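Local atomic coordinates of Orf34 (Pseudomonas syringae pv. syringae, PDB entry 5KLP), a protein that transfers acetyl groups from acetyl-CoA to serine, threonine and lysine residues of target proteins, with inositol hexakisphosphate as its cofactor, and thereby impairs host immunity. Residues I141-P144 and A145-G149; A183-S186 and D187-V190; E163-E167 and S168-L172; D208-H211 and H212-H216. The protein carries 10 engineered substitutions. All blocks are in the same frame, centred on the assembly; numbering follows the deposited sequence.

Contact 1: I141-P144 and A145-G149; sequences ITEP and AVIVG
Glu143 bends its side chain forward along the residues that follow it, so that CD lies 3.5 Å from Val146 O and CG meets the carbonyl group of the same residue. The bend comes from two torsions: CG stands anti to the backbone N (chi1 168°), and a turn at chi2 of 59° then swings the carboxylate round toward Ala145. There OE1 accepts a hydrogen bond from Ala145 N, 2.9 Å away and at an N-H...O angle of 157°, through its anti lone pair, the one directed away from OE2. Ala145 CB sits 3.6 Å from OE1, and a methyl this small fits beside the acid group. Pro144 lies just after strand 138-143 and has no N-H to offer the sheet, consistent with the strand ending here; its ring packs against Tyr192, Ser193 and Tyr196 of helix 189-202. Ile147, two residues beyond Ala145, brings CG1 to 4.4 Å from Glu143 CG, and its side chain continues onto Thr230 and Leu231 of helix 230-238. The loop thus leaves the end of a central strand of the sheet, where active-site residues gather in this papain-like (clan CA) fold. Glu143 is an active-site residue, as are His123 and Cys189, and the three together are consistent with a catalytic triad. OE2 is gripped by His158 and Gln154, while OE1 holds the backbone N-H of Ala145. Partners on both oxygens hold the plane of the buried carboxylate and should fix its rotation.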
ATOM      1  N   ILE A 141       1.784   9.171   3.193  1.00 16.22           N
ATOM      2  CA  ILE A 141       2.193   7.798   3.455  1.00 15.03           C
ATOM      3  C   ILE A 141       0.964   6.938   3.641  1.00 19.50           C
ATOM      4  O   ILE A 141       0.152   7.194   4.533  1.00 22.49           O
ATOM      5  CB  ILE A 141       3.080   7.707   4.693  1.00 17.90           C
ATOM      6  CG1 ILE A 141       4.371   8.500   4.484  1.00 22.21           C
ATOM      7  CG2 ILE A 141       3.389   6.235   5.035  1.00 22.05           C
ATOM      8  CD1 ILE A 141       5.135   8.739   5.762  1.00 23.23           C
ATOM      9  N   THR A 142       0.799   5.934   2.790  1.00 15.48           N
ATOM     10  CA  THR A 142      -0.345   5.027   2.935  1.00 15.37           C
ATOM     11  C   THR A 142       0.106   3.800   3.706  1.00 18.69           C
ATOM     12  O   THR A 142       1.003   3.059   3.272  1.00 18.69           O
ATOM     13  CB  THR A 142      -0.933   4.583   1.577  1.00 19.07           C
ATOM     14  OG1 THR A 142       0.082   3.892   0.834  1.00 26.37           O
ATOM     15  CG2 THR A 142      -1.412   5.774   0.765  1.00 13.87           C
ATOM     16  N   GLU A 143      -0.516   3.620   4.862  1.00 17.12           N
ATOM     17  CA  GLU A 143      -0.289   2.492   5.755  1.00 10.34           C
ATOM     18  C   GLU A 143      -1.381   1.458   5.496  1.00 17.90           C
ATOM     19  O   GLU A 143      -2.533   1.681   5.853  1.00 18.78           O
ATOM     20  CB  GLU A 143      -0.332   2.966   7.220  1.00 14.78           C
ATOM     21  CG  GLU A 143      -0.397   1.848   8.259  1.00 17.50           C
ATOM     22  CD  GLU A 143       0.798   0.906   8.173  1.00 22.30           C
ATOM     23  OE1 GLU A 143       0.650  -0.202   7.596  1.00 17.76           O
ATOM     24  OE2 GLU A 143       1.882   1.288   8.691  1.00 15.10           O
ATOM     25  N   PRO A 144      -1.037   0.338   4.845  1.00 17.36           N
ATOM     26  CA  PRO A 144      -2.044  -0.680   4.520  1.00 16.92           C
ATOM     27  C   PRO A 144      -2.569  -1.436   5.734  1.00 16.84           C
ATOM     28  O   PRO A 144      -3.634  -2.053   5.656  1.00 15.05           O
ATOM     29  CB  PRO A 144      -1.285  -1.637   3.586  1.00 21.27           C
ATOM     30  CG  PRO A 144      -0.134  -0.856   3.090  1.00 20.81           C
ATOM     31  CD  PRO A 144       0.266   0.024   4.239  1.00 18.49           C
ATOM     32  N   ALA A 145      -1.822  -1.440   6.830  1.00 13.86           N
ATOM     33  CA  ALA A 145      -2.303  -2.127   8.035  1.00 16.57           C
ATOM     34  C   ALA A 145      -2.742  -1.085   9.066  1.00 14.50           C
ATOM     35  O   ALA A 145      -3.724  -0.373   8.838  1.00 17.70           O
ATOM     36  CB  ALA A 145      -1.236  -3.069   8.601  1.00 15.76           C
ATOM     37  N   VAL A 146      -2.009  -0.953  10.173  1.00 15.26           N
ATOM     38  CA  VAL A 146      -2.384   0.022  11.198  1.00 14.29           C
ATOM     39  C   VAL A 146      -1.193   0.881  11.594  1.00 19.21           C
ATOM     40  O   VAL A 146      -0.042   0.435  11.535  1.00 19.70           O
ATOM     41  CB  VAL A 146      -2.954  -0.662  12.458  1.00 18.46           C
ATOM     42  CG1 VAL A 146      -4.291  -1.323  12.145  1.00 19.51           C
ATOM     43  CG2 VAL A 146      -1.962  -1.686  13.031  1.00 16.82           C
ATOM     44  N   ILE A 147      -1.466   2.122  11.982  1.00 15.85           N
ATOM     45  CA  ILE A 147      -0.408   3.040  12.374  1.00 17.21           C
ATOM     46  C   ILE A 147       0.259   2.615  13.680  1.00 20.23           C
ATOM     47  O   ILE A 147       1.488   2.641  13.805  1.00 19.87           O
ATOM     48  CB  ILE A 147      -0.941   4.483  12.516  1.00 16.54           C
ATOM     49  CG1 ILE A 147      -1.259   5.054  11.129  1.00 17.82           C
ATOM     50  CG2 ILE A 147       0.082   5.366  13.227  1.00 16.20           C
ATOM     51  CD1 ILE A 147      -1.988   6.405  11.163  1.00 13.85           C
ATOM     52  N   VAL A 148      -0.548   2.194  14.645  1.00 14.68           N
ATOM     53  CA  VAL A 148      -0.029   2.011  15.995  1.00 20.35           C
ATOM     54  C   VAL A 148       0.606   0.647  16.215  1.00 20.66           C
ATOM     55  O   VAL A 148       1.775   0.566  16.592  1.00 19.99           O
ATOM     56  CB  VAL A 148      -1.135   2.244  17.039  1.00 22.24           C
ATOM     57  CG1 VAL A 148      -0.673   1.796  18.415  1.00 19.36           C
ATOM     58  CG2 VAL A 148      -1.541   3.724  17.032  1.00 17.81           C
ATOM     59  N   GLY A 149      -0.154  -0.419  15.972  1.00 23.16           N
ATOM     60  CA  GLY A 149       0.360  -1.767  16.129  1.00 21.95           C
ATOM     61  C   GLY A 149       0.082  -2.339  17.502  1.00 26.83           C
ATOM     62  O   GLY A 149       0.123  -1.625  18.503  1.00 26.13           O
TER

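Contact 2: A183-S186 and D187-V190; sequences AATS and DDCV. Engineered in segment 183-186: Ala183 (natural residue Gln), Ala184 (natural residue Lys).
Ala183, an engineered residue that replaces a natural glutamine, begins the approach to the nucleophile helix, its methyl pointing toward the later residues, with Ala183 CB ending 4.7 Å from Cys189 SG. Ala184, engineered in place of lysine, packs on Ala265; its position, like that of Thr185, lines the CoA-binding site. Thr185 makes the first polar link: OG1 lies between its own backbone N and carbonyl carbon (chi1 71°), a position from which it accepts a 3.2 Å hydrogen bond from Asp187 N at 156°. A short hydroxyl arm suits this place, since it keeps OG1 near enough to the backbone to receive the N-H of a residue two further on. The carboxylate of Asp187 crosses the threonine side chain at an angle, with OD2 3.5 Å from Thr185 OG1. Thr185 O in turn takes a hydrogen bond from a water at 2.7 Å, and the same water accepts a weak one from Asp188 N. Ser186 opens a type I beta turn that ends at Cys189, the active-site cysteine at the start of helix 189-202, as in the papain-like fold of the YopJ family. The compact side chain of Ser186 lets the thiol come close, Cys189 SG lying 3.6 Å from Ser186 CA and 4.0 Å from Ser186 CB, and it also touches His123. Asp188, at the N-cap position, makes no capping bond with its side chain; the carboxylate is instead held by salt bridges from OD1 to Arg329 and from OD2 to Arg51.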
ATOM      1  N   ALA A 183      -4.951  -4.568   5.063  1.00 17.97           N
ATOM      2  CA  ALA A 183      -4.158  -5.781   5.299  1.00 24.67           C
ATOM      3  C   ALA A 183      -4.492  -6.383   6.654  1.00 29.19           C
ATOM      4  O   ALA A 183      -4.462  -5.685   7.669  1.00 28.71           O
ATOM      5  CB  ALA A 183      -2.671  -5.476   5.225  1.00 20.97           C
ATOM      6  N   ALA A 184      -4.771  -7.680   6.672  1.00 30.13           N
ATOM      7  CA  ALA A 184      -5.111  -8.379   7.909  1.00 38.18           C
ATOM      8  C   ALA A 184      -3.861  -8.778   8.685  1.00 42.15           C
ATOM      9  O   ALA A 184      -3.910  -8.981   9.893  1.00 45.88           O
ATOM     10  CB  ALA A 184      -5.952  -9.599   7.608  1.00 42.44           C
ATOM     11  N   THR A 185      -2.747  -8.919   7.975  1.00 35.55           N
ATOM     12  CA  THR A 185      -1.459  -9.210   8.602  1.00 32.52           C
ATOM     13  C   THR A 185      -0.399  -8.316   7.987  1.00 34.12           C
ATOM     14  O   THR A 185      -0.690  -7.513   7.108  1.00 35.64           O
ATOM     15  CB  THR A 185      -1.035 -10.685   8.433  1.00 32.93           C
ATOM     16  OG1 THR A 185      -0.673 -10.934   7.071  1.00 35.99           O
ATOM     17  CG2 THR A 185      -2.161 -11.618   8.827  1.00 32.30           C
ATOM     18  N   SER A 186       0.837  -8.445   8.439  1.00 26.82           N
ATOM     19  CA  SER A 186       1.897  -7.661   7.827  1.00 27.34           C
ATOM     20  C   SER A 186       2.709  -8.506   6.845  1.00 24.40           C
ATOM     21  O   SER A 186       3.691  -8.036   6.276  1.00 29.74           O
ATOM     22  CB  SER A 186       2.790  -7.039   8.901  1.00 30.97           C
ATOM     23  OG  SER A 186       2.105  -5.955   9.519  1.00 35.70           O
ATOM     24  N   ASP A 187       2.266  -9.734   6.601  1.00 20.61           N
ATOM     25  CA  ASP A 187       3.019 -10.630   5.709  1.00 23.36           C
ATOM     26  C   ASP A 187       2.958 -10.239   4.231  1.00 22.78           C
ATOM     27  O   ASP A 187       3.846 -10.602   3.449  1.00 22.75           O
ATOM     28  CB  ASP A 187       2.500 -12.071   5.825  1.00 37.88           C
ATOM     29  CG  ASP A 187       2.459 -12.574   7.251  1.00 53.69           C
ATOM     30  OD1 ASP A 187       3.213 -12.049   8.096  1.00 58.11           O
ATOM     31  OD2 ASP A 187       1.677 -13.513   7.522  1.00 61.46           O
ATOM     32  N   ASP A 188       1.921  -9.497   3.849  1.00 18.22           N
ATOM     33  CA  ASP A 188       1.732  -9.118   2.448  1.00 17.81           C
ATOM     34  C   ASP A 188       1.939  -7.628   2.184  1.00 17.27           C
ATOM     35  O   ASP A 188       1.563  -7.124   1.127  1.00 18.28           O
ATOM     36  CB  ASP A 188       0.334  -9.534   1.965  1.00 21.96           C
ATOM     37  CG  ASP A 188       0.102 -11.038   2.048  1.00 27.45           C
ATOM     38  OD1 ASP A 188       0.866 -11.821   1.439  1.00 26.34           O
ATOM     39  OD2 ASP A 188      -0.841 -11.446   2.755  1.00 31.08           O
ATOM     40  N   CYS A 189       2.571  -6.932   3.121  1.00 17.69           N
ATOM     41  CA  CYS A 189       2.614  -5.479   3.059  1.00 17.20           C
ATOM     42  C   CYS A 189       3.365  -4.957   1.843  1.00 16.79           C
ATOM     43  O   CYS A 189       3.057  -3.883   1.342  1.00 18.78           O
ATOM     44  CB  CYS A 189       3.234  -4.931   4.348  1.00 22.19           C
ATOM     45  SG  CYS A 189       1.991  -4.773   5.671  1.00 52.21           S
ATOM     46  N   VAL A 190       4.323  -5.725   1.339  1.00 15.08           N
ATOM     47  CA  VAL A 190       4.993  -5.314   0.126  1.00 17.92           C
ATOM     48  C   VAL A 190       4.013  -5.291  -1.045  1.00 18.66           C
ATOM     49  O   VAL A 190       4.050  -4.375  -1.855  1.00 17.57           O
ATOM     50  CB  VAL A 190       6.171  -6.225  -0.224  1.00 15.28           C
ATOM     51  CG1 VAL A 190       6.804  -5.787  -1.523  1.00 13.38           C
ATOM     52  CG2 VAL A 190       7.215  -6.216   0.898  1.00 21.12           C
TER
HETATM   53  O   HOH W   1       0.027  -7.632   4.504  1.00 30.14           O
HETATM   54  O   HOH W   2       2.371  -9.991  10.587  1.00 50.87           O

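Contact 3: E163-E167 and S168-L172; sequences EDLSE and SGVPL
Leu165 O accepts hydrogen bonds from two donors where helix 153-167 runs out, with a weak third from Ser168 N. Ser168 OG reaches it at 2.6 Å and Val170 N at 3.0 Å, and these two arrive from opposite faces of the carbonyl plane. Serine can do this because its OG is turned in between its own N and carbonyl carbon (chi1 73°), back over the last helical turn; Ser168 N meanwhile keeps the regular helical bond to Asp164 O, 3.0 Å long. The bond from Val170 N belongs to a Schellman motif: Gly169 takes a positive phi of 104°, a backbone conformation that glycine adopts readily, and its N-H binds Ser166 O at 2.8 Å from above that carbonyl's plane. Beyond these polar links lies the apolar layer. Val170 and Leu165 run side by side in the same direction, Val170 CG2 against Leu165 CD2 at 4.1 Å, and the chain then carries Leu172 round until its CD2 packs 3.9 Å from Ser166 CB. Ser166 is small enough to take the methyl against its CB, and its CA makes a CA-H...O contact with Val170 O. Further out, Ile95 and Leu98 of helix 91-98 meet Leu165, and Ile95 also touches Ser168. Asp164 hydrogen-bonds His91 through OD2, and His244, from a later loop, touches both Glu163 and Leu172.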
ATOM      1  N   GLU A 163      10.364  11.908  12.456  1.00 20.20           N
ATOM      2  CA  GLU A 163      11.458  12.620  13.108  1.00 23.27           C
ATOM      3  C   GLU A 163      12.559  12.948  12.105  1.00 26.06           C
ATOM      4  O   GLU A 163      13.079  14.072  12.057  1.00 21.88           O
ATOM      5  CB  GLU A 163      12.010  11.790  14.260  1.00 21.47           C
ATOM      6  CG  GLU A 163      13.135  12.446  15.016  1.00 38.53           C
ATOM      7  CD  GLU A 163      13.800  11.482  15.979  1.00 62.86           C
ATOM      8  OE1 GLU A 163      14.212  10.392  15.530  1.00 68.43           O
ATOM      9  OE2 GLU A 163      13.910  11.811  17.181  1.00 73.86           O
ATOM     10  N   ASP A 164      12.911  11.957  11.297  1.00 19.99           N
ATOM     11  CA  ASP A 164      13.959  12.135  10.310  1.00 25.23           C
ATOM     12  C   ASP A 164      13.528  13.131   9.232  1.00 25.04           C
ATOM     13  O   ASP A 164      14.309  13.988   8.842  1.00 28.85           O
ATOM     14  CB  ASP A 164      14.357  10.779   9.699  1.00 20.93           C
ATOM     15  CG  ASP A 164      15.124   9.888  10.689  1.00 31.94           C
ATOM     16  OD1 ASP A 164      15.828  10.441  11.566  1.00 33.86           O
ATOM     17  OD2 ASP A 164      15.035   8.641  10.588  1.00 30.42           O
ATOM     18  N   LEU A 165      12.287  13.031   8.773  1.00 21.07           N
ATOM     19  CA  LEU A 165      11.758  13.991   7.807  1.00 26.28           C
ATOM     20  C   LEU A 165      11.886  15.421   8.336  1.00 30.14           C
ATOM     21  O   LEU A 165      12.387  16.313   7.644  1.00 28.90           O
ATOM     22  CB  LEU A 165      10.289  13.668   7.496  1.00 20.67           C
ATOM     23  CG  LEU A 165      10.050  12.533   6.488  1.00 22.63           C
ATOM     24  CD1 LEU A 165       8.611  12.063   6.505  1.00 22.25           C
ATOM     25  CD2 LEU A 165      10.399  13.024   5.089  1.00 20.76           C
ATOM     26  N   SER A 166      11.464  15.610   9.582  1.00 27.79           N
ATOM     27  CA  SER A 166      11.471  16.919  10.226  1.00 30.92           C
ATOM     28  C   SER A 166      12.892  17.483  10.341  1.00 31.16           C
ATOM     29  O   SER A 166      13.162  18.633   9.957  1.00 24.93           O
ATOM     30  CB  SER A 166      10.815  16.813  11.602  1.00 28.30           C
ATOM     31  OG  SER A 166      10.684  18.086  12.198  1.00 35.04           O
ATOM     32  N   GLU A 167      13.800  16.660  10.853  1.00 28.83           N
ATOM     33  CA  GLU A 167      15.192  17.057  11.024  1.00 29.10           C
ATOM     34  C   GLU A 167      15.847  17.388   9.688  1.00 34.62           C
ATOM     35  O   GLU A 167      16.802  18.164   9.643  1.00 31.44           O
ATOM     36  CB  GLU A 167      15.986  15.951  11.736  1.00 28.79           C
ATOM     37  CG  GLU A 167      15.622  15.783  13.203  1.00 40.76           C
ATOM     38  CD  GLU A 167      16.240  14.543  13.840  1.00 52.76           C
ATOM     39  OE1 GLU A 167      17.087  13.886  13.197  1.00 57.43           O
ATOM     40  OE2 GLU A 167      15.868  14.218  14.987  1.00 55.32           O
ATOM     41  N   SER A 168      15.343  16.811   8.598  1.00 24.95           N
ATOM     42  CA  SER A 168      15.894  17.121   7.278  1.00 24.62           C
ATOM     43  C   SER A 168      15.292  18.410   6.685  1.00 30.21           C
ATOM     44  O   SER A 168      15.720  18.873   5.620  1.00 32.24           O
ATOM     45  CB  SER A 168      15.668  15.953   6.317  1.00 21.92           C
ATOM     46  OG  SER A 168      14.305  15.874   5.936  1.00 26.74           O
ATOM     47  N   GLY A 169      14.323  18.993   7.388  1.00 30.22           N
ATOM     48  CA  GLY A 169      13.712  20.241   6.963  1.00 30.33           C
ATOM     49  C   GLY A 169      12.325  20.137   6.347  1.00 34.56           C
ATOM     50  O   GLY A 169      11.812  21.105   5.800  1.00 33.79           O
ATOM     51  N   VAL A 170      11.700  18.972   6.432  1.00 31.79           N
ATOM     52  CA  VAL A 170      10.318  18.842   5.969  1.00 31.78           C
ATOM     53  C   VAL A 170       9.352  19.166   7.094  1.00 29.30           C
ATOM     54  O   VAL A 170       9.357  18.484   8.117  1.00 29.27           O
ATOM     55  CB  VAL A 170      10.013  17.419   5.455  1.00 35.69           C
ATOM     56  CG1 VAL A 170       8.558  17.313   5.007  1.00 31.06           C
ATOM     57  CG2 VAL A 170      10.975  17.031   4.333  1.00 32.83           C
ATOM     58  N   PRO A 171       8.527  20.220   6.924  1.00 27.34           N
ATOM     59  CA  PRO A 171       7.518  20.497   7.955  1.00 31.96           C
ATOM     60  C   PRO A 171       6.499  19.361   8.019  1.00 27.46           C
ATOM     61  O   PRO A 171       5.936  18.977   6.992  1.00 24.74           O
ATOM     62  CB  PRO A 171       6.866  21.806   7.488  1.00 34.29           C
ATOM     63  CG  PRO A 171       7.143  21.878   6.023  1.00 37.28           C
ATOM     64  CD  PRO A 171       8.448  21.161   5.791  1.00 32.76           C
ATOM     65  N   LEU A 172       6.283  18.816   9.209  1.00 26.04           N
ATOM     66  CA  LEU A 172       5.401  17.661   9.349  1.00 25.77           C
ATOM     67  C   LEU A 172       3.954  18.044   9.062  1.00 24.06           C
ATOM     68  O   LEU A 172       3.103  17.174   8.888  1.00 22.33           O
ATOM     69  CB  LEU A 172       5.511  17.044  10.749  1.00 27.88           C
ATOM     70  CG  LEU A 172       6.855  16.402  11.108  1.00 30.07           C
ATOM     71  CD1 LEU A 172       6.709  15.509  12.345  1.00 25.63           C
ATOM     72  CD2 LEU A 172       7.448  15.629   9.930  1.00 29.14           C
TER

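Contact 4: D208-H211 and H212-H216; sequences DDIH and HGLQH
His212 and His211 carry most of this contact, successive residues on the closing turns of the alpha-helix 204-215, with Leu214 next. The ring of His212 lies over Asp208 O, which sits 3.2 Å above the ring plane, toward its rim, while the backbone N of His212 gives that same oxygen the usual i to i-4 hydrogen bond. Exposed histidine suits the outer side of the helix, where its ring nitrogen can meet water. His211 faces the sheet instead: ND1 is hydrogen-bonded to Thr138 OG1 and NE2 to Asp128 OD1, so both nitrogens of a buried ring are engaged. His211 O accepts Gln215 N at 2.9 Å, nearly in line with the C=O bond. Leu214 turns the same way. Its CG is anti to the carbonyl carbon (chi1 -72°) and approaches Ile210 O at 3.4 Å, its CD1 lies 4.2 Å from Ile210 CG2, and both side chains pack on Ile140 of strand 138-143. Gly213 donates its N-H to Asp209 O at 3.1 Å. On the exposed side one water joins the two turns, donating to Asp209 OD1 at 2.6 Å and lying in the plane of the His212 ring, at its edge, 2.8 Å from ND1.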
ATOM      1  N   ASP A 208      -3.249  14.573  -6.131  1.00 20.19           N
ATOM      2  CA  ASP A 208      -2.827  15.956  -6.370  1.00 25.50           C
ATOM      3  C   ASP A 208      -3.579  16.917  -5.468  1.00 30.68           C
ATOM      4  O   ASP A 208      -3.006  17.860  -4.926  1.00 26.62           O
ATOM      5  CB  ASP A 208      -3.057  16.367  -7.823  1.00 25.62           C
ATOM      6  CG  ASP A 208      -2.024  15.781  -8.769  1.00 33.80           C
ATOM      7  OD1 ASP A 208      -1.009  15.238  -8.295  1.00 30.79           O
ATOM      8  OD2 ASP A 208      -2.236  15.866  -9.995  1.00 40.18           O
ATOM      9  N   ASP A 209      -4.874  16.675  -5.323  1.00 27.66           N
ATOM     10  CA  ASP A 209      -5.708  17.541  -4.510  1.00 29.91           C
ATOM     11  C   ASP A 209      -5.329  17.423  -3.034  1.00 21.74           C
ATOM     12  O   ASP A 209      -5.307  18.422  -2.315  1.00 21.84           O
ATOM     13  CB  ASP A 209      -7.179  17.213  -4.710  1.00 32.42           C
ATOM     14  CG  ASP A 209      -8.078  18.336  -4.249  1.00 39.17           C
ATOM     15  OD1 ASP A 209      -7.864  19.482  -4.707  1.00 37.90           O
ATOM     16  OD2 ASP A 209      -8.977  18.076  -3.423  1.00 36.97           O
ATOM     17  N   ILE A 210      -5.022  16.210  -2.579  1.00 21.02           N
ATOM     18  CA  ILE A 210      -4.609  16.034  -1.195  1.00 20.06           C
ATOM     19  C   ILE A 210      -3.275  16.736  -0.961  1.00 20.86           C
ATOM     20  O   ILE A 210      -3.090  17.408   0.052  1.00 22.25           O
ATOM     21  CB  ILE A 210      -4.503  14.562  -0.822  1.00 22.00           C
ATOM     22  CG1 ILE A 210      -5.866  13.885  -0.969  1.00 26.64           C
ATOM     23  CG2 ILE A 210      -3.997  14.399   0.613  1.00 18.52           C
ATOM     24  CD1 ILE A 210      -5.802  12.410  -0.671  1.00 29.80           C
ATOM     25  N   HIS A 211      -2.365  16.618  -1.926  1.00 18.78           N
ATOM     26  CA  HIS A 211      -1.087  17.317  -1.839  1.00 23.37           C
ATOM     27  C   HIS A 211      -1.272  18.844  -1.784  1.00 22.10           C
ATOM     28  O   HIS A 211      -0.615  19.529  -0.991  1.00 24.07           O
ATOM     29  CB  HIS A 211      -0.188  16.920  -3.017  1.00 23.92           C
ATOM     30  CG  HIS A 211       0.495  15.596  -2.833  1.00 24.95           C
ATOM     31  ND1 HIS A 211       1.565  15.426  -1.981  1.00 19.45           N
ATOM     32  CD2 HIS A 211       0.264  14.385  -3.394  1.00 22.19           C
ATOM     33  CE1 HIS A 211       1.960  14.164  -2.016  1.00 22.21           C
ATOM     34  NE2 HIS A 211       1.188  13.509  -2.869  1.00 19.92           N
ATOM     35  N   HIS A 212      -2.166  19.379  -2.612  1.00 22.70           N
ATOM     36  CA  HIS A 212      -2.460  20.812  -2.573  1.00 27.31           C
ATOM     37  C   HIS A 212      -2.900  21.251  -1.179  1.00 27.60           C
ATOM     38  O   HIS A 212      -2.473  22.299  -0.690  1.00 32.55           O
ATOM     39  CB  HIS A 212      -3.528  21.195  -3.611  1.00 35.52           C
ATOM     40  CG  HIS A 212      -3.051  21.093  -5.027  1.00 47.91           C
ATOM     41  ND1 HIS A 212      -3.893  20.805  -6.080  1.00 52.34           N
ATOM     42  CD2 HIS A 212      -1.817  21.242  -5.564  1.00 51.71           C
ATOM     43  CE1 HIS A 212      -3.195  20.775  -7.204  1.00 52.08           C
ATOM     44  NE2 HIS A 212      -1.934  21.038  -6.917  1.00 51.73           N
ATOM     45  N   GLY A 213      -3.750  20.459  -0.537  1.00 28.87           N
ATOM     46  CA  GLY A 213      -4.164  20.779   0.817  1.00 20.83           C
ATOM     47  C   GLY A 213      -2.977  20.769   1.760  1.00 23.75           C
ATOM     48  O   GLY A 213      -2.812  21.674   2.576  1.00 23.41           O
ATOM     49  N   LEU A 214      -2.124  19.756   1.613  1.00 20.20           N
ATOM     50  CA  LEU A 214      -0.943  19.595   2.462  1.00 17.70           C
ATOM     51  C   LEU A 214       0.042  20.748   2.312  1.00 19.93           C
ATOM     52  O   LEU A 214       0.760  21.069   3.251  1.00 23.81           O
ATOM     53  CB  LEU A 214      -0.260  18.252   2.170  1.00 16.76           C
ATOM     54  CG  LEU A 214      -1.024  17.011   2.670  1.00 20.38           C
ATOM     55  CD1 LEU A 214      -0.339  15.729   2.212  1.00 19.76           C
ATOM     56  CD2 LEU A 214      -1.121  17.012   4.197  1.00 21.99           C
ATOM     57  N   GLN A 215       0.079  21.374   1.140  1.00 19.64           N
ATOM     58  CA  GLN A 215       0.869  22.594   0.980  1.00 26.09           C
ATOM     59  C   GLN A 215       0.388  23.680   1.939  1.00 28.90           C
ATOM     60  O   GLN A 215       1.138  24.586   2.288  1.00 26.10           O
ATOM     61  CB  GLN A 215       0.806  23.120  -0.457  1.00 30.35           C
ATOM     62  CG  GLN A 215       1.750  22.411  -1.412  1.00 36.31           C
ATOM     63  CD  GLN A 215       1.806  23.074  -2.778  1.00 36.03           C
ATOM     64  OE1 GLN A 215       0.883  22.955  -3.585  1.00 33.54           O
ATOM     65  NE2 GLN A 215       2.901  23.774  -3.045  1.00 34.59           N
ATOM     66  N   HIS A 216      -0.873  23.601   2.345  1.00 23.32           N
ATOM     67  CA  HIS A 216      -1.419  24.574   3.286  1.00 22.11           C
ATOM     68  C   HIS A 216      -1.600  23.982   4.667  1.00 21.32           C
ATOM     69  O   HIS A 216      -2.339  24.516   5.470  1.00 23.25           O
ATOM     70  CB  HIS A 216      -2.752  25.131   2.776  1.00 22.69           C
ATOM     71  CG  HIS A 216      -2.622  25.953   1.535  1.00 40.27           C
ATOM     72  ND1 HIS A 216      -2.739  25.421   0.268  1.00 37.44           N
ATOM     73  CD2 HIS A 216      -2.396  27.279   1.368  1.00 38.36           C
ATOM     74  CE1 HIS A 216      -2.577  26.379  -0.625  1.00 39.96           C
ATOM     75  NE2 HIS A 216      -2.371  27.517   0.015  1.00 45.48           N
TER
HETATM   76  O   HOH W   3      -6.633  20.580  -6.656  1.00 43.21           O

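Along the chain the order is contact 1, contact 3, contact 2, contact 4, each closed before the next begins. Contacts 1 and 2 lie near the chain's centre with their own centres 10 Å apart, and they touch: Pro144 O and Ala183 N, 2.9 Å apart, probably share a hydrogen bond. This brings the end of strand 138-143 beside the loop that leads into helix 189-202, consistent with Glu143 and Cys189 sharing one active site. Contacts 3 and 4, 18 Å apart between centres, lie farther out. Contact 3 ends helix 153-167, which follows contact 1, and contact 4 packs helix 204-215 on strand 138-143, the strand that leads into contact 1.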